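Local coordinates for malonyl coenzyme A-acyl carrier protein transacylase (Helicobacter pylori, PDB 2H1Y) that probably transfers the malonyl group of malonyl-CoA to the holo form of acyl carrier protein, as other enzymes of the FabD family do, at residues A168-G173 with T261-Y266; M144-G149 with G173-L178; L105-A110 with I237-T242; C269-N274 with K294-K299; L148-E153 with K193-K198. All blocks are in the same frame, centred on the assembly; numbering follows the deposited sequence.

Interaction 1: residues A168-G173 with T261-Y266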
# COMPACT_ATOMS: atom_id res chain seq x y z
N ALA A 168 -1.08 -6.50 12.80
CA ALA A 168 -0.95 -5.31 11.95
C ALA A 168 -1.48 -5.47 10.53
O ALA A 168 -1.96 -4.50 9.93
CB ALA A 168 0.50 -4.86 11.93
N ASN A 169 -1.36 -6.67 9.98
CA ASN A 169 -1.98 -6.98 8.69
C ASN A 169 -2.73 -8.29 8.78
O ASN A 169 -2.22 -9.27 9.36
CB ASN A 169 -0.94 -7.19 7.60
CG ASN A 169 -0.10 -5.96 7.30
OD1 ASN A 169 -0.30 -4.86 7.84
ND2 ASN A 169 0.86 -6.16 6.41
N PHE A 170 -3.91 -8.32 8.18
CA PHE A 170 -4.56 -9.58 7.85
C PHE A 170 -4.58 -9.74 6.32
O PHE A 170 -5.46 -9.25 5.61
CB PHE A 170 -5.97 -9.66 8.46
CG PHE A 170 -5.99 -9.50 9.97
CD1 PHE A 170 -6.65 -8.41 10.55
CD2 PHE A 170 -5.38 -10.43 10.81
CE1 PHE A 170 -6.69 -8.25 11.94
CE2 PHE A 170 -5.41 -10.28 12.19
CZ PHE A 170 -6.07 -9.18 12.76
N ASN A 171 -3.58 -10.45 5.81
CA ASN A 171 -3.35 -10.50 4.38
C ASN A 171 -4.02 -11.67 3.70
O ASN A 171 -3.98 -11.80 2.46
CB ASN A 171 -1.86 -10.49 4.10
CG ASN A 171 -1.23 -9.17 4.46
OD1 ASN A 171 -1.88 -8.12 4.43
ND2 ASN A 171 0.04 -9.21 4.81
N GLY A 172 -4.65 -12.52 4.53
CA GLY A 172 -5.36 -13.71 4.05
C GLY A 172 -4.40 -14.85 3.78
O GLY A 172 -3.18 -14.68 3.84
N GLY A 173 -4.96 -16.02 3.48
CA GLY A 173 -4.16 -17.21 3.20
C GLY A 173 -3.32 -17.49 4.42
O GLY A 173 -2.17 -17.92 4.29
N THR A 261 -3.14 3.21 13.08
CA THR A 261 -3.13 2.51 14.37
C THR A 261 -4.01 1.27 14.36
O THR A 261 -4.08 0.56 15.36
CB THR A 261 -3.44 3.46 15.59
OG1 THR A 261 -4.79 3.96 15.51
CG2 THR A 261 -2.51 4.64 15.56
N GLN A 262 -4.66 0.99 13.23
CA GLN A 262 -5.53 -0.19 13.10
C GLN A 262 -4.99 -1.22 12.11
O GLN A 262 -4.45 -0.85 11.06
CB GLN A 262 -6.94 0.21 12.65
CG GLN A 262 -7.74 1.07 13.62
CD GLN A 262 -7.57 0.64 15.05
OE1 GLN A 262 -6.93 1.35 15.84
NE2 GLN A 262 -8.09 -0.53 15.39
N PRO A 263 -5.21 -2.51 12.39
CA PRO A 263 -4.82 -3.57 11.47
C PRO A 263 -5.29 -3.29 10.05
O PRO A 263 -6.44 -2.85 9.84
CB PRO A 263 -5.57 -4.79 12.01
CG PRO A 263 -5.68 -4.54 13.46
CD PRO A 263 -5.88 -3.05 13.59
N VAL A 264 -4.40 -3.51 9.09
CA VAL A 264 -4.77 -3.46 7.68
C VAL A 264 -5.58 -4.71 7.44
O VAL A 264 -5.06 -5.83 7.55
CB VAL A 264 -3.51 -3.40 6.78
CG1 VAL A 264 -3.86 -3.64 5.29
CG2 VAL A 264 -2.79 -2.09 6.99
N ARG A 265 -6.86 -4.54 7.14
CA ARG A 265 -7.75 -5.68 6.95
C ARG A 265 -7.90 -6.03 5.49
O ARG A 265 -9.02 -6.04 4.94
CB ARG A 265 -9.12 -5.39 7.56
CG ARG A 265 -9.12 -5.22 9.05
CD ARG A 265 -10.39 -5.78 9.61
NE ARG A 265 -11.46 -4.78 9.58
CZ ARG A 265 -12.75 -5.05 9.42
NH1 ARG A 265 -13.15 -6.30 9.24
NH2 ARG A 265 -13.64 -4.06 9.42
N TYR A 266 -6.78 -6.34 4.85
CA TYR A 266 -6.75 -6.53 3.41
C TYR A 266 -7.64 -7.69 2.94
O TYR A 266 -8.35 -7.57 1.93
CB TYR A 266 -5.31 -6.65 2.88
CG TYR A 266 -5.28 -6.74 1.39
CD1 TYR A 266 -5.39 -5.60 0.60
CD2 TYR A 266 -5.21 -7.98 0.76
CE1 TYR A 266 -5.39 -5.71 -0.79
CE2 TYR A 266 -5.22 -8.09 -0.63
CZ TYR A 266 -5.31 -6.96 -1.40
OH TYR A 266 -5.33 -7.08 -2.77
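Asn-169 and Val-264 make a single backbone bridge at the outer edge of the four-stranded antiparallel sheet of the acyl transferase domain, where the chain after helix 249-259 runs almost parallel to strand 165-172. The case illustrates how an edge strand can be joined to a distant part of the fold without a full extra strand. Two hydrogen bonds carry the bridge. Val-264 N reaches Ala-168 O at 2.8 Å from above the carbonyl plane, whereas Phe-170 N donates to Val-264 O at 2.8 Å, nearly straight (175°) and close to the axis of that carbonyl. Weaker CA-H...O contacts accompany them: Pro-263 CA lies 3.4 Å from Ala-168 O, and Asn-169 CA lies 3.5 Å from Val-264 O. On the other edge of the strand, Ala-168 and Asn-169 both face Val-177, a classic beta bulge.

The apolar part rests on Phe-170 and Pro-263, side by side and pointing the same way. CG of Phe-170 lies anti to the carbonyl carbon (chi1 -57°); further out, CE1 of the ring lies 3.6 Å from Pro-263 CB, and Arg-265 CG lies at the ring edge. Among the polar groups, Asn-171 bonds through ND2 to Gln-175 and through OD1 to His-103. The hydroxyl of Tyr-266 reaches Asn-293, and Asn-171 OD1 comes within 4.0 Å of Tyr-266 CB.

Interaction 2: residues M144-G149 with G173-L178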
# COMPACT_ATOMS: atom_id res chain seq x y z
N MET A 144 8.31 -5.36 12.52
CA MET A 144 7.16 -6.13 12.07
C MET A 144 7.56 -7.57 11.68
O MET A 144 8.69 -7.81 11.22
CB MET A 144 6.44 -5.38 10.95
CG MET A 144 5.55 -4.27 11.52
SD MET A 144 4.90 -3.13 10.31
CE MET A 144 3.42 -3.96 9.75
N MET A 145 6.66 -8.52 11.88
CA MET A 145 7.02 -9.92 11.74
C MET A 145 5.94 -10.72 11.02
O MET A 145 4.83 -10.90 11.54
CB MET A 145 7.30 -10.51 13.13
CG MET A 145 7.55 -12.01 13.17
SD MET A 145 7.93 -12.63 14.83
CE MET A 145 6.30 -12.64 15.58
N VAL A 146 6.27 -11.24 9.84
CA VAL A 146 5.32 -12.08 9.09
C VAL A 146 5.19 -13.46 9.73
O VAL A 146 6.18 -14.15 9.94
CB VAL A 146 5.71 -12.22 7.58
CG1 VAL A 146 4.62 -12.90 6.81
CG2 VAL A 146 5.94 -10.90 6.94
N VAL A 147 3.97 -13.86 10.05
CA VAL A 147 3.68 -15.23 10.48
C VAL A 147 2.88 -15.94 9.40
O VAL A 147 2.03 -15.35 8.77
CB VAL A 147 2.91 -15.28 11.83
CG1 VAL A 147 2.91 -16.69 12.40
CG2 VAL A 147 3.50 -14.32 12.86
N LEU A 148 3.14 -17.23 9.19
CA LEU A 148 2.45 -17.99 8.15
C LEU A 148 1.81 -19.25 8.70
O LEU A 148 2.48 -20.08 9.30
CB LEU A 148 3.43 -18.36 7.05
CG LEU A 148 2.98 -18.10 5.62
CD1 LEU A 148 3.75 -16.88 5.06
CD2 LEU A 148 3.24 -19.35 4.77
N GLY A 149 0.51 -19.39 8.50
CA GLY A 149 -0.18 -20.61 8.86
C GLY A 149 -0.87 -20.69 10.20
O GLY A 149 -1.46 -21.73 10.53
N GLY A 173 -4.96 -16.02 3.48
CA GLY A 173 -4.16 -17.21 3.20
C GLY A 173 -3.32 -17.49 4.42
O GLY A 173 -2.17 -17.92 4.29
N MET A 174 -3.89 -17.19 5.59
CA MET A 174 -3.23 -17.39 6.88
C MET A 174 -1.88 -16.70 6.98
O MET A 174 -0.95 -17.19 7.62
CB MET A 174 -3.16 -18.88 7.21
CG MET A 174 -4.58 -19.49 7.24
SD MET A 174 -4.60 -21.16 7.86
CE MET A 174 -4.38 -20.91 9.61
N GLN A 175 -1.80 -15.54 6.34
CA GLN A 175 -0.63 -14.67 6.45
C GLN A 175 -0.98 -13.46 7.31
O GLN A 175 -1.84 -12.66 6.95
CB GLN A 175 -0.13 -14.22 5.08
CG GLN A 175 1.29 -13.67 5.13
CD GLN A 175 1.60 -12.67 4.04
OE1 GLN A 175 1.50 -11.44 4.26
NE2 GLN A 175 1.98 -13.17 2.87
N VAL A 176 -0.30 -13.33 8.45
CA VAL A 176 -0.57 -12.26 9.40
C VAL A 176 0.72 -11.56 9.80
O VAL A 176 1.70 -12.19 10.19
CB VAL A 176 -1.38 -12.78 10.63
CG1 VAL A 176 -1.55 -11.72 11.70
CG2 VAL A 176 -2.78 -13.29 10.18
N VAL A 177 0.73 -10.24 9.69
CA VAL A 177 1.89 -9.46 10.08
C VAL A 177 1.65 -8.89 11.47
O VAL A 177 0.61 -8.29 11.72
CB VAL A 177 2.18 -8.35 9.05
CG1 VAL A 177 3.43 -7.57 9.45
CG2 VAL A 177 2.38 -8.97 7.68
N LEU A 178 2.61 -9.11 12.37
CA LEU A 178 2.53 -8.61 13.73
C LEU A 178 3.45 -7.42 13.90
O LEU A 178 4.45 -7.32 13.19
CB LEU A 178 2.85 -9.70 14.75
CG LEU A 178 2.07 -11.02 14.66
CD1 LEU A 178 2.61 -12.03 15.67
CD2 LEU A 178 0.55 -10.89 14.77
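Leu-178 and Met-145 form a hydrogen-bonded pair in the middle of a ferredoxin-like subdomain, where strands 142-148 and 175-179 are the two central antiparallel strands of a four-stranded sheet. Met-145 N donates to Leu-178 O at 2.8 Å, and the return bond, from Leu-178 N, meets Met-145 O from above its carbonyl plane. Val-147 and Val-176 repeat the pattern two residues on, and Gly-149 N continues the ladder to Met-174 O.

Leu-178 shows how one side chain serves several neighbours. Its CB rests 4.0 Å from Met-145 O. CG, anti to the carbonyl carbon (chi1 -53°), comes to 4.0 Å from Val-147 CG2. At the tip, CD1 is shared: it lies 3.7 Å from Val-147 CG2 and equally far from Met-145 CE. Met-145, bent at its last torsion, runs beside Leu-178 in the same direction, and beyond it helix 189-195 packs on this face through Leu-192.

Val-146, Val-177, Leu-148 and Gln-175 occupy the opposite face. There Gln-175 CG touches Val-146 CG1. Met-144 crosses Val-177 at about a right angle, its CE 3.6 Å from Val-177 CG1.

Interaction 3: residues L105-A110 with I237-T242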
# COMPACT_ATOMS: atom_id res chain seq x y z
N LEU A 105 0.17 1.79 2.66
CA LEU A 105 0.58 3.00 1.94
C LEU A 105 -0.15 3.12 0.61
O LEU A 105 -0.19 4.19 0.01
CB LEU A 105 2.09 3.01 1.72
CG LEU A 105 2.59 3.81 0.52
CD1 LEU A 105 2.06 3.24 -0.78
CD2 LEU A 105 2.21 5.28 0.67
N GLY A 106 -0.72 2.01 0.15
CA GLY A 106 -1.47 2.00 -1.09
C GLY A 106 -2.77 2.76 -1.00
O GLY A 106 -3.30 3.23 -2.01
N GLU A 107 -3.31 2.86 0.21
CA GLU A 107 -4.61 3.53 0.35
C GLU A 107 -4.52 5.01 -0.03
O GLU A 107 -5.35 5.51 -0.81
CB GLU A 107 -5.19 3.35 1.75
CG GLU A 107 -6.69 3.55 1.75
CD GLU A 107 -7.32 3.10 3.03
OE1 GLU A 107 -8.28 3.77 3.47
OE2 GLU A 107 -6.87 2.09 3.61
N VAL A 108 -3.49 5.69 0.48
CA VAL A 108 -3.16 7.06 0.08
C VAL A 108 -3.07 7.16 -1.43
O VAL A 108 -3.76 8.00 -2.04
CB VAL A 108 -1.84 7.53 0.71
CG1 VAL A 108 -1.57 8.99 0.30
CG2 VAL A 108 -1.87 7.40 2.23
N SER A 109 -2.25 6.31 -2.06
CA SER A 109 -2.20 6.24 -3.52
C SER A 109 -3.58 6.25 -4.12
O SER A 109 -3.83 7.05 -5.02
CB SER A 109 -1.50 4.98 -4.01
OG SER A 109 -0.12 5.05 -3.76
N ALA A 110 -4.44 5.36 -3.64
CA ALA A 110 -5.79 5.19 -4.18
C ALA A 110 -6.62 6.49 -4.05
O ALA A 110 -7.18 6.99 -5.04
CB ALA A 110 -6.47 4.04 -3.53
N ILE A 237 -13.06 4.48 -2.48
CA ILE A 237 -11.96 3.64 -2.02
C ILE A 237 -12.40 2.86 -0.78
O ILE A 237 -13.26 3.31 -0.03
CB ILE A 237 -10.61 4.43 -1.82
CG1 ILE A 237 -10.27 4.59 -0.36
CG2 ILE A 237 -10.62 5.81 -2.50
CD1 ILE A 237 -9.36 3.56 0.15
N ILE A 238 -11.81 1.68 -0.60
CA ILE A 238 -12.13 0.80 0.52
C ILE A 238 -11.11 0.97 1.65
O ILE A 238 -9.90 0.84 1.43
CB ILE A 238 -12.21 -0.68 0.07
CG1 ILE A 238 -12.89 -0.81 -1.29
CG2 ILE A 238 -12.93 -1.52 1.10
CD1 ILE A 238 -14.37 -0.44 -1.34
N SER A 239 -11.60 1.26 2.85
CA SER A 239 -10.72 1.52 3.98
C SER A 239 -10.09 0.24 4.53
O SER A 239 -10.80 -0.70 4.90
CB SER A 239 -11.51 2.26 5.07
OG SER A 239 -10.90 2.13 6.35
N ASN A 240 -8.76 0.19 4.61
CA ASN A 240 -8.10 -0.89 5.34
C ASN A 240 -8.55 -0.92 6.79
O ASN A 240 -8.54 -1.99 7.42
CB ASN A 240 -6.57 -0.75 5.33
CG ASN A 240 -5.95 -0.96 3.94
OD1 ASN A 240 -6.57 -1.47 3.01
ND2 ASN A 240 -4.69 -0.57 3.82
N ALA A 241 -8.96 0.23 7.32
CA ALA A 241 -9.32 0.32 8.74
C ALA A 241 -10.71 -0.26 9.09
O ALA A 241 -10.83 -1.02 10.07
CB ALA A 241 -9.16 1.74 9.24
N THR A 242 -11.73 0.06 8.29
CA THR A 242 -13.12 -0.36 8.55
C THR A 242 -13.75 -1.26 7.48
O THR A 242 -14.87 -1.73 7.62
CB THR A 242 -14.08 0.88 8.75
OG1 THR A 242 -14.28 1.56 7.49
CG2 THR A 242 -13.57 1.86 9.79
O HOH W 1 -8.58 3.35 6.36
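Glu-107 points from the first turn of helix 105-116 toward residues 237-242, its CG anti to the backbone N (chi1 -158°) and its chain extended from there. The helix begins within the Gly-His-Ser-Leu-Gly motif, which in acyl transferases of this family carries the nucleophilic serine, and strand 236-238 belongs to the larger, mixed sheet beside it. Ile-237 crosses the glutamate at about a right angle; one helical turn on, Ala-110 CB lies 4.5 Å from Ile-237 CB. Asn-240 instead slides past Glu-107 in the opposite direction, with its amide plane 80° from the carboxylate.

The backbone makes a firm bond: Asn-240 N donates to Glu-107 OE2 at 2.9 Å, well aligned at 166° but from above the carboxylate plane. A water donates to Glu-107 OE1 at 2.9 Å and accepts from Ser-239 OG at 2.6 Å. Ser-239 OG in turn accepts from Thr-242 N, an ST motif that shapes the turn after the strand.

Tyr-246 OH also bonds to OE1, and Gln-259 NE2 to OE2. Four polar partners thus grip a buried carboxylate, which would probably favour its charged form and tie helix, strand and turn together.

Interaction 4: residues C269-N274 with K294-K299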
# COMPACT_ATOMS: atom_id res chain seq x y z
N CYS A 269 -11.37 -6.76 3.10
CA CYS A 269 -11.59 -5.79 2.04
C CYS A 269 -11.81 -6.45 0.69
O CYS A 269 -12.74 -6.08 -0.03
CB CYS A 269 -10.44 -4.80 1.96
SG CYS A 269 -10.46 -3.60 3.28
N VAL A 270 -10.97 -7.44 0.37
CA VAL A 270 -11.12 -8.16 -0.88
C VAL A 270 -12.43 -8.97 -0.87
O VAL A 270 -13.24 -8.87 -1.81
CB VAL A 270 -9.86 -9.03 -1.22
CG1 VAL A 270 -10.07 -9.82 -2.48
CG2 VAL A 270 -8.64 -8.14 -1.40
N LYS A 271 -12.68 -9.71 0.20
CA LYS A 271 -13.86 -10.57 0.28
C LYS A 271 -15.19 -9.81 0.17
O LYS A 271 -16.03 -10.13 -0.66
CB LYS A 271 -13.82 -11.42 1.55
CG LYS A 271 -12.66 -12.43 1.59
CD LYS A 271 -12.91 -13.55 2.60
CE LYS A 271 -11.85 -14.67 2.45
NZ LYS A 271 -11.65 -15.49 3.71
N SER A 272 -15.37 -8.76 0.97
CA SER A 272 -16.59 -7.95 0.89
C SER A 272 -16.81 -7.30 -0.48
O SER A 272 -17.85 -6.69 -0.72
CB SER A 272 -16.58 -6.86 1.98
OG SER A 272 -16.32 -7.40 3.27
N ASN A 273 -15.86 -7.45 -1.40
CA ASN A 273 -15.88 -6.63 -2.60
C ASN A 273 -15.61 -7.40 -3.88
O ASN A 273 -15.82 -6.88 -4.97
CB ASN A 273 -14.91 -5.45 -2.46
CG ASN A 273 -15.39 -4.43 -1.44
OD1 ASN A 273 -16.20 -3.56 -1.75
ND2 ASN A 273 -14.88 -4.54 -0.21
N ASN A 274 -15.17 -8.65 -3.73
CA ASN A 274 -14.83 -9.53 -4.85
C ASN A 274 -15.98 -9.80 -5.84
O ASN A 274 -15.75 -10.03 -7.03
CB ASN A 274 -14.25 -10.85 -4.31
CG ASN A 274 -13.74 -11.75 -5.42
OD1 ASN A 274 -12.67 -11.52 -5.98
ND2 ASN A 274 -14.52 -12.78 -5.76
N LYS A 294 -4.40 -14.63 -4.91
CA LYS A 294 -4.41 -16.05 -5.27
C LYS A 294 -5.19 -16.78 -4.20
O LYS A 294 -6.08 -17.57 -4.53
CB LYS A 294 -2.98 -16.62 -5.35
CG LYS A 294 -2.16 -16.20 -6.57
CD LYS A 294 -2.95 -16.35 -7.88
CE LYS A 294 -2.15 -15.83 -9.06
NZ LYS A 294 -2.74 -16.31 -10.33
N ARG A 295 -4.88 -16.48 -2.94
CA ARG A 295 -5.51 -17.14 -1.79
C ARG A 295 -6.88 -16.56 -1.44
O ARG A 295 -7.57 -17.08 -0.57
CB ARG A 295 -4.61 -17.07 -0.54
CG ARG A 295 -3.09 -17.23 -0.75
CD ARG A 295 -2.62 -18.68 -0.78
NE ARG A 295 -2.40 -19.08 -2.17
CZ ARG A 295 -3.23 -19.84 -2.87
NH1 ARG A 295 -4.32 -20.34 -2.30
NH2 ARG A 295 -2.96 -20.12 -4.14
N LEU A 296 -7.29 -15.49 -2.12
CA LEU A 296 -8.47 -14.72 -1.71
C LEU A 296 -9.60 -14.63 -2.74
O LEU A 296 -10.72 -14.28 -2.39
CB LEU A 296 -8.04 -13.31 -1.35
CG LEU A 296 -7.32 -13.16 -0.03
CD1 LEU A 296 -6.65 -11.80 0.02
CD2 LEU A 296 -8.30 -13.38 1.15
N SER A 297 -9.30 -14.92 -4.00
CA SER A 297 -10.27 -14.71 -5.06
C SER A 297 -9.88 -15.52 -6.28
O SER A 297 -8.71 -15.84 -6.46
CB SER A 297 -10.29 -13.23 -5.43
OG SER A 297 -10.95 -13.01 -6.68
N ASN A 298 -10.84 -15.81 -7.14
CA ASN A 298 -10.56 -16.52 -8.39
C ASN A 298 -10.52 -15.63 -9.60
O ASN A 298 -10.32 -16.10 -10.72
CB ASN A 298 -11.58 -17.64 -8.59
CG ASN A 298 -11.58 -18.59 -7.44
OD1 ASN A 298 -10.52 -19.16 -7.12
ND2 ASN A 298 -12.72 -18.73 -6.76
N LYS A 299 -10.70 -14.33 -9.36
CA LYS A 299 -10.69 -13.31 -10.39
C LYS A 299 -9.26 -12.93 -10.70
O LYS A 299 -8.42 -12.92 -9.82
CB LYS A 299 -11.45 -12.09 -9.91
CG LYS A 299 -12.77 -12.41 -9.21
CD LYS A 299 -13.80 -12.88 -10.20
CE LYS A 299 -15.16 -13.09 -9.53
NZ LYS A 299 -15.79 -11.78 -9.23
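Ser-297 OG and Asn-274 OD1 stand only 2.4 Å apart, a hydrogen bond from the serine hydroxyl so short that its exact length is doubtful. Asn-274 projects toward the loop after helix 288-294 with CG anti to the backbone N (chi1 -174°), and OD1 is the branch that does the touching. Lys-299 supplies the second polar link. Its chain, bent at the second and fourth torsions, crosses the asparagine obliquely: CG passes 3.4 Å from Asn-274 OD1, and NZ comes back to Asn-274 O at 2.8 Å. The same ammonium group also bonds to Val-277 O, so one lysine bridges two carbonyls of the chain between helix 266-271 and strand 279-283.

The rest of the contact is apolar. Leu-296 lies across Val-270 and Lys-271, at about a right angle to each; its CB is 4.2 Å from Val-270 CG1, while its CD2 meets the aliphatic CE of Lys-271 at 4.0 Å. Leu-296 also leans on Tyr-266, at the start of helix 266-271.

Each partner is shaped internally as well. Asn-273 ND2 reaches back to Cys-269 O at 2.6 Å, lying in the plane of that carbonyl, and Asn-273 OD1 is taken by Arg-276. On the opposing loop, Ser-297 OG accepts from Lys-299 N at 3.0 Å, with an angle of 165°. The serine therefore donates to one segment and accepts within its own, the bond back to Lys-299 N being the signature of an ST turn, here on the loop leading into edge strand 301-304 of the larger sheet.

Interaction 5: residues L148-E153 with K193-K198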
# COMPACT_ATOMS: atom_id res chain seq x y z
N LEU A 148 3.14 -17.23 9.19
CA LEU A 148 2.45 -17.99 8.15
C LEU A 148 1.81 -19.25 8.70
O LEU A 148 2.48 -20.08 9.30
CB LEU A 148 3.43 -18.36 7.05
CG LEU A 148 2.98 -18.10 5.62
CD1 LEU A 148 3.75 -16.88 5.06
CD2 LEU A 148 3.24 -19.35 4.77
N GLY A 149 0.51 -19.39 8.50
CA GLY A 149 -0.18 -20.61 8.86
C GLY A 149 -0.87 -20.69 10.20
O GLY A 149 -1.46 -21.73 10.53
N VAL A 150 -0.80 -19.63 11.00
CA VAL A 150 -1.61 -19.56 12.22
C VAL A 150 -2.87 -18.73 11.97
O VAL A 150 -2.83 -17.70 11.28
CB VAL A 150 -0.85 -18.98 13.41
CG1 VAL A 150 -1.70 -19.07 14.68
CG2 VAL A 150 0.47 -19.69 13.59
N SER A 151 -3.98 -19.20 12.54
CA SER A 151 -5.29 -18.58 12.35
C SER A 151 -5.34 -17.09 12.74
O SER A 151 -4.72 -16.67 13.72
CB SER A 151 -6.31 -19.35 13.18
OG SER A 151 -7.61 -18.86 12.91
N GLU A 152 -6.08 -16.31 11.98
CA GLU A 152 -6.29 -14.91 12.31
C GLU A 152 -6.80 -14.72 13.76
O GLU A 152 -6.31 -13.86 14.49
CB GLU A 152 -7.25 -14.29 11.28
CG GLU A 152 -7.63 -12.85 11.60
CD GLU A 152 -9.00 -12.45 11.06
OE1 GLU A 152 -9.82 -13.36 10.75
OE2 GLU A 152 -9.26 -11.22 10.96
N GLU A 153 -7.75 -15.56 14.18
CA GLU A 153 -8.33 -15.45 15.53
C GLU A 153 -7.37 -15.87 16.65
O GLU A 153 -7.37 -15.27 17.73
CB GLU A 153 -9.69 -16.17 15.66
CG GLU A 153 -10.01 -17.23 14.60
CD GLU A 153 -10.35 -16.64 13.21
OE1 GLU A 153 -11.49 -16.14 13.00
OE2 GLU A 153 -9.47 -16.70 12.31
N LYS A 193 5.38 -21.53 16.91
CA LYS A 193 5.77 -22.82 16.36
C LYS A 193 4.73 -23.86 16.75
O LYS A 193 4.21 -24.59 15.89
CB LYS A 193 7.14 -23.22 16.90
CG LYS A 193 7.63 -24.61 16.47
CD LYS A 193 8.77 -24.53 15.46
CE LYS A 193 10.13 -24.68 16.16
NZ LYS A 193 11.27 -24.67 15.19
N GLU A 194 4.44 -23.92 18.04
CA GLU A 194 3.54 -24.91 18.60
C GLU A 194 2.11 -24.71 18.12
O GLU A 194 1.32 -25.64 18.14
CB GLU A 194 3.59 -24.80 20.12
CG GLU A 194 2.99 -25.96 20.86
CD GLU A 194 2.86 -25.68 22.34
OE1 GLU A 194 2.24 -26.50 23.04
OE2 GLU A 194 3.38 -24.65 22.81
N MET A 195 1.80 -23.50 17.69
CA MET A 195 0.46 -23.17 17.18
C MET A 195 0.34 -23.51 15.69
O MET A 195 -0.74 -23.45 15.12
CB MET A 195 0.15 -21.69 17.42
CG MET A 195 0.01 -21.26 18.88
SD MET A 195 -0.30 -19.46 19.06
CE MET A 195 -2.01 -19.36 18.55
N GLY A 196 1.47 -23.86 15.07
CA GLY A 196 1.49 -24.31 13.68
C GLY A 196 2.11 -23.35 12.68
O GLY A 196 1.92 -23.51 11.47
N ALA A 197 2.85 -22.36 13.16
CA ALA A 197 3.51 -21.45 12.24
C ALA A 197 4.51 -22.22 11.39
O ALA A 197 5.45 -22.82 11.91
CB ALA A 197 4.21 -20.33 12.99
N LYS A 198 4.29 -22.21 10.08
CA LYS A 198 5.20 -22.83 9.11
C LYS A 198 6.38 -21.93 8.73
O LYS A 198 7.36 -22.41 8.17
CB LYS A 198 4.43 -23.28 7.85
CG LYS A 198 3.01 -23.80 8.14
CD LYS A 198 2.56 -24.90 7.18
CE LYS A 198 1.26 -24.52 6.44
NZ LYS A 198 0.16 -24.00 7.32
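Gly-149 and Ala-197 bring their backbones to a CA-CA distance of 5.1 Å, where one hydrogen bond, Lys-198 N to Leu-148 O at 2.9 Å, lines up closely with the carbonyl. In the ferredoxin-like subdomain this joins the exit of strand 142-148 to the turn after helix 189-195. That helix closes in a Schellman motif at Gly-196, whose positive phi (109°) takes the chain out of the helix; Gly-149 also has a positive phi as its own strand turns toward helix 152-160. Ala-197 CA adds a CA-H...O contact to Leu-148 O at 3.4 Å, so that this carbonyl receives both neighbours.

Val-150 uses both of its methyl branches. Its CG1, anti to the backbone N (chi1 -174°), touches Met-195 CE at 3.9 Å, and the two side chains cross at about a right angle. Met-195 reaches it through a chain bent at its last torsion and also rests on Ser-154 and Leu-158 of helix 152-160. The other branch, Val-150 CG2, sits 3.6 Å from Ala-197 N and 3.8 Å from Ala-197 CB. Outside, Lys-198 folds back over the glycine through three bends, leaving NZ 3.7 Å from Gly-149 CA.

Overall arrangement
Interactions 2 and 5 lie 8 Å apart between centres, share Leu-148 and Gly-149, and belong to the small ferredoxin-like subdomain. Interaction 1, its centre about 9 Å from that of interaction 2, meets the same sheet at edge strand 165-172, which neighbours strand 175-179. Interactions 3 and 4 serve the larger sheet, with centres 16 Å apart. Along the chain, 2 and 5 are nested inside the loop closed by interaction 3, while 4 follows all the others. Interaction 1 crosses 2, 3 and 5 in sequence and touches all four other contacts; Arg-265 N probably bonds to Asn-240 O. It thus joins the two subdomains of the acyl transferase fold.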